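Local coordinates for putative aliphatic sulfonates-binding protein (Escherichia coli, PDB 2X26) that serves as the putative periplasmic binding protein of an ABC-type uptake system for aliphatic sulfonates, at residues P63-Q68 / Q263-F268. Residues are numbered along the deposited sequence; the frame is centred on the assembly and turned at random.
Sequences PPIFAQ and QTADLF
In the type 2 periplasmic binding protein fold, the packing of a lobe helix against the C-terminal helix is illustrated here by Ile65 and Phe66 of the short helix 62-69, which meet Thr264, Ala265 and Phe268 of helix 255-270, the last helix of the chain. The axes of the two short segments cross at -65°, 10.2 Å apart at closest approach, and a small residue sits where the backbones come nearest: the CA atoms of Ile65 and Ala265 are 6.0 Å apart. Ile65 points at the partner helix and straddles this place with its two branches. With CG1 beside the backbone N (chi1 -64°) and the chain extended beyond it, CD1 reaches Thr264 CG2 at 3.6 Å and also lies 3.8 Å from Ala265 N, thus touching the partner's main chain as well as the Thr264 methyl. The other branch, CG2, rests on the methyl of Ala265, 4.0 Å from its CB. One turn further along the second helix, Phe268 meets Phe66. Their planes are nearly perpendicular, at 86°, with centroids 6.0 Å apart, and they touch obliquely through Phe66 CE2 and Phe268 CD2 (3.8 Å). Side chain meets side chain carbon on carbon throughout; the hydroxyl of Thr264 turns back to its own helix in a weak hydrogen bond to Leu260 O. Ile62 extends the same surface against Thr264 and Phe268. Helix 115-126, which follows strand 107-110 of the second sheet, touches helix 255-270 through Asn118 and Arg125, while helix 62-69, just after strand 56-59 of the first sheet, lies between helices 42-51 and 255-270.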
ATOM      1  N   PRO A  63      -1.870   6.509  -4.051  1.00  7.24           N
ATOM      2  CA  PRO A  63      -0.720   7.341  -4.445  1.00  7.00           C
ATOM      3  C   PRO A  63      -0.217   7.140  -5.875  1.00  7.25           C
ATOM      4  O   PRO A  63       0.136   8.125  -6.513  1.00  8.45           O
ATOM      5  CB  PRO A  63       0.340   7.040  -3.362  1.00  6.01           C
ATOM      6  CG  PRO A  63      -0.520   6.714  -2.091  1.00  7.73           C
ATOM      7  CD  PRO A  63      -1.703   5.935  -2.688  1.00  7.03           C
ATOM      8  N   PRO A  64      -0.160   5.895  -6.401  1.00  6.36           N
ATOM      9  CA  PRO A  64       0.362   5.736  -7.746  1.00  7.14           C
ATOM     10  C   PRO A  64      -0.462   6.426  -8.804  1.00  8.05           C
ATOM     11  O   PRO A  64       0.084   6.790  -9.857  1.00  9.34           O
ATOM     12  CB  PRO A  64       0.233   4.245  -8.027  1.00  8.15           C
ATOM     13  CG  PRO A  64       0.219   3.605  -6.666  1.00  8.61           C
ATOM     14  CD  PRO A  64      -0.394   4.604  -5.737  1.00  5.55           C
ATOM     15  N   ILE A  65      -1.772   6.554  -8.568  1.00  6.70           N
ATOM     16  CA  ILE A  65      -2.626   7.219  -9.568  1.00  6.51           C
ATOM     17  C   ILE A  65      -2.181   8.682  -9.691  1.00  6.18           C
ATOM     18  O   ILE A  65      -2.022   9.207 -10.817  1.00  6.89           O
ATOM     19  CB  ILE A  65      -4.129   7.152  -9.156  1.00  5.75           C
ATOM     20  CG1 ILE A  65      -4.564   5.704  -9.143  1.00  6.32           C
ATOM     21  CG2 ILE A  65      -4.973   8.022 -10.132  1.00  5.71           C
ATOM     22  CD1 ILE A  65      -5.996   5.435  -8.487  1.00  7.62           C
ATOM     23  N   PHE A  66      -1.974   9.347  -8.561  1.00  7.59           N
ATOM     24  CA  PHE A  66      -1.435  10.740  -8.613  1.00  8.33           C
ATOM     25  C   PHE A  66      -0.101  10.855  -9.362  1.00  9.07           C
ATOM     26  O   PHE A  66       0.058  11.733 -10.206  1.00  8.77           O
ATOM     27  CB  PHE A  66      -1.259  11.319  -7.209  1.00  8.01           C
ATOM     28  CG  PHE A  66      -2.523  11.703  -6.560  1.00  9.26           C
ATOM     29  CD1 PHE A  66      -2.940  13.015  -6.549  1.00 13.09           C
ATOM     30  CD2 PHE A  66      -3.309  10.742  -5.938  1.00 13.28           C
ATOM     31  CE1 PHE A  66      -4.128  13.365  -5.948  1.00 13.31           C
ATOM     32  CE2 PHE A  66      -4.496  11.099  -5.326  1.00 14.76           C
ATOM     33  CZ  PHE A  66      -4.910  12.409  -5.346  1.00 14.84           C
ATOM     34  N   ALA A  67       0.833   9.964  -9.074  1.00  8.55           N
ATOM     35  CA  ALA A  67       2.156  10.041  -9.734  1.00  8.10           C
ATOM     36  C   ALA A  67       2.040   9.753 -11.248  1.00  8.08           C
ATOM     37  O   ALA A  67       2.630  10.432 -12.086  1.00  7.44           O
ATOM     38  CB  ALA A  67       3.169   9.039  -9.025  1.00  7.91           C
ATOM     39  N   GLN A  68       1.229   8.761 -11.606  1.00  7.64           N
ATOM     40  CA  GLN A  68       1.175   8.363 -12.992  1.00  7.86           C
ATOM     41  C   GLN A  68       0.416   9.410 -13.773  1.00  8.19           C
ATOM     42  O   GLN A  68       0.723   9.689 -14.940  1.00  7.30           O
ATOM     43  CB  GLN A  68       0.614   6.921 -13.132  1.00  7.67           C
ATOM     44  CG  GLN A  68       1.598   5.917 -12.381  1.00  9.88           C
ATOM     45  CD  GLN A  68       0.990   4.532 -12.085  1.00 13.99           C
ATOM     46  OE1 GLN A  68      -0.249   4.334 -12.076  1.00 12.61           O
ATOM     47  NE2 GLN A  68       1.872   3.571 -11.829  1.00 14.68           N
ATOM     48  N   GLN A 263     -10.749   1.767 -12.775  1.00  9.42           N
ATOM     49  CA  GLN A 263     -11.993   2.357 -12.269  0.50 10.02           C
ATOM     50  C   GLN A 263     -11.674   3.488 -11.271  1.00  9.62           C
ATOM     51  O   GLN A 263     -12.251   4.590 -11.323  1.00  9.58           O
ATOM     52  CB  GLN A 263     -12.885   1.283 -11.592  0.50  9.97           C
ATOM     53  CG  GLN A 263     -13.824   0.452 -12.504  0.50 11.81           C
ATOM     54  CD  GLN A 263     -14.275  -0.870 -11.845  0.50 13.29           C
ATOM     55  OE1 GLN A 263     -14.567  -0.925 -10.649  0.50 13.53           O
ATOM     56  NE2 GLN A 263     -14.309  -1.935 -12.632  0.50 12.84           N
ATOM     57  N   THR A 264     -10.764   3.214 -10.333  1.00  9.45           N
ATOM     58  CA  THR A 264     -10.418   4.224  -9.327  1.00  8.89           C
ATOM     59  C   THR A 264      -9.729   5.443  -9.970  1.00  9.53           C
ATOM     60  O   THR A 264      -9.977   6.613  -9.601  1.00  8.48           O
ATOM     61  CB  THR A 264      -9.512   3.626  -8.230  1.00  8.37           C
ATOM     62  OG1 THR A 264     -10.203   2.499  -7.644  1.00  8.80           O
ATOM     63  CG2 THR A 264      -9.220   4.686  -7.135  1.00  9.63           C
ATOM     64  N   ALA A 265      -8.843   5.178 -10.927  1.00  9.11           N
ATOM     65  CA  ALA A 265      -8.200   6.294 -11.642  1.00  9.36           C
ATOM     66  C   ALA A 265      -9.254   7.138 -12.341  1.00 10.75           C
ATOM     67  O   ALA A 265      -9.215   8.373 -12.258  1.00  9.88           O
ATOM     68  CB  ALA A 265      -7.159   5.816 -12.622  1.00  9.02           C
ATOM     69  N   ASP A 266     -10.228   6.476 -12.966  1.00 10.86           N
ATOM     70  CA  ASP A 266     -11.321   7.225 -13.602  1.00 13.04           C
ATOM     71  C   ASP A 266     -12.113   8.046 -12.597  1.00 11.95           C
ATOM     72  O   ASP A 266     -12.359   9.236 -12.841  1.00 11.58           O
ATOM     73  CB  ASP A 266     -12.259   6.325 -14.394  1.00 12.73           C
ATOM     74  CG  ASP A 266     -11.551   5.560 -15.512  1.00 16.31           C
ATOM     75  OD1 ASP A 266     -10.432   5.933 -15.928  1.00 20.93           O
ATOM     76  OD2 ASP A 266     -12.139   4.557 -15.963  1.00 19.83           O
ATOM     77  N   LEU A 267     -12.473   7.438 -11.465  1.00 11.15           N
ATOM     78  CA  LEU A 267     -13.187   8.143 -10.397  1.00 11.10           C
ATOM     79  C   LEU A 267     -12.426   9.394  -9.930  1.00 11.53           C
ATOM     80  O   LEU A 267     -13.008  10.486  -9.783  1.00 13.41           O
ATOM     81  CB  LEU A 267     -13.400   7.217  -9.190  1.00 10.96           C
ATOM     82  CG  LEU A 267     -14.244   7.772  -8.025  1.00 12.01           C
ATOM     83  CD1 LEU A 267     -15.657   8.137  -8.534  1.00 14.90           C
ATOM     84  CD2 LEU A 267     -14.303   6.817  -6.793  1.00 14.57           C
ATOM     85  N   PHE A 268     -11.126   9.238  -9.693  1.00 10.75           N
ATOM     86  CA  PHE A 268     -10.302  10.360  -9.278  1.00 10.44           C
ATOM     87  C   PHE A 268     -10.206  11.460 -10.341  1.00 10.74           C
ATOM     88  O   PHE A 268     -10.355  12.640 -10.008  1.00 11.84           O
ATOM     89  CB  PHE A 268      -8.935   9.917  -8.740  1.00  9.85           C
ATOM     90  CG  PHE A 268      -8.967   9.559  -7.274  1.00  9.37           C
ATOM     91  CD1 PHE A 268      -9.872   8.616  -6.793  1.00 10.34           C
ATOM     92  CD2 PHE A 268      -8.083  10.161  -6.360  1.00  7.69           C
ATOM     93  CE1 PHE A 268      -9.907   8.295  -5.407  1.00 11.35           C
ATOM     94  CE2 PHE A 268      -8.132   9.846  -5.018  1.00 11.96           C
ATOM     95  CZ  PHE A 268      -9.027   8.908  -4.540  1.00 11.14           C
TER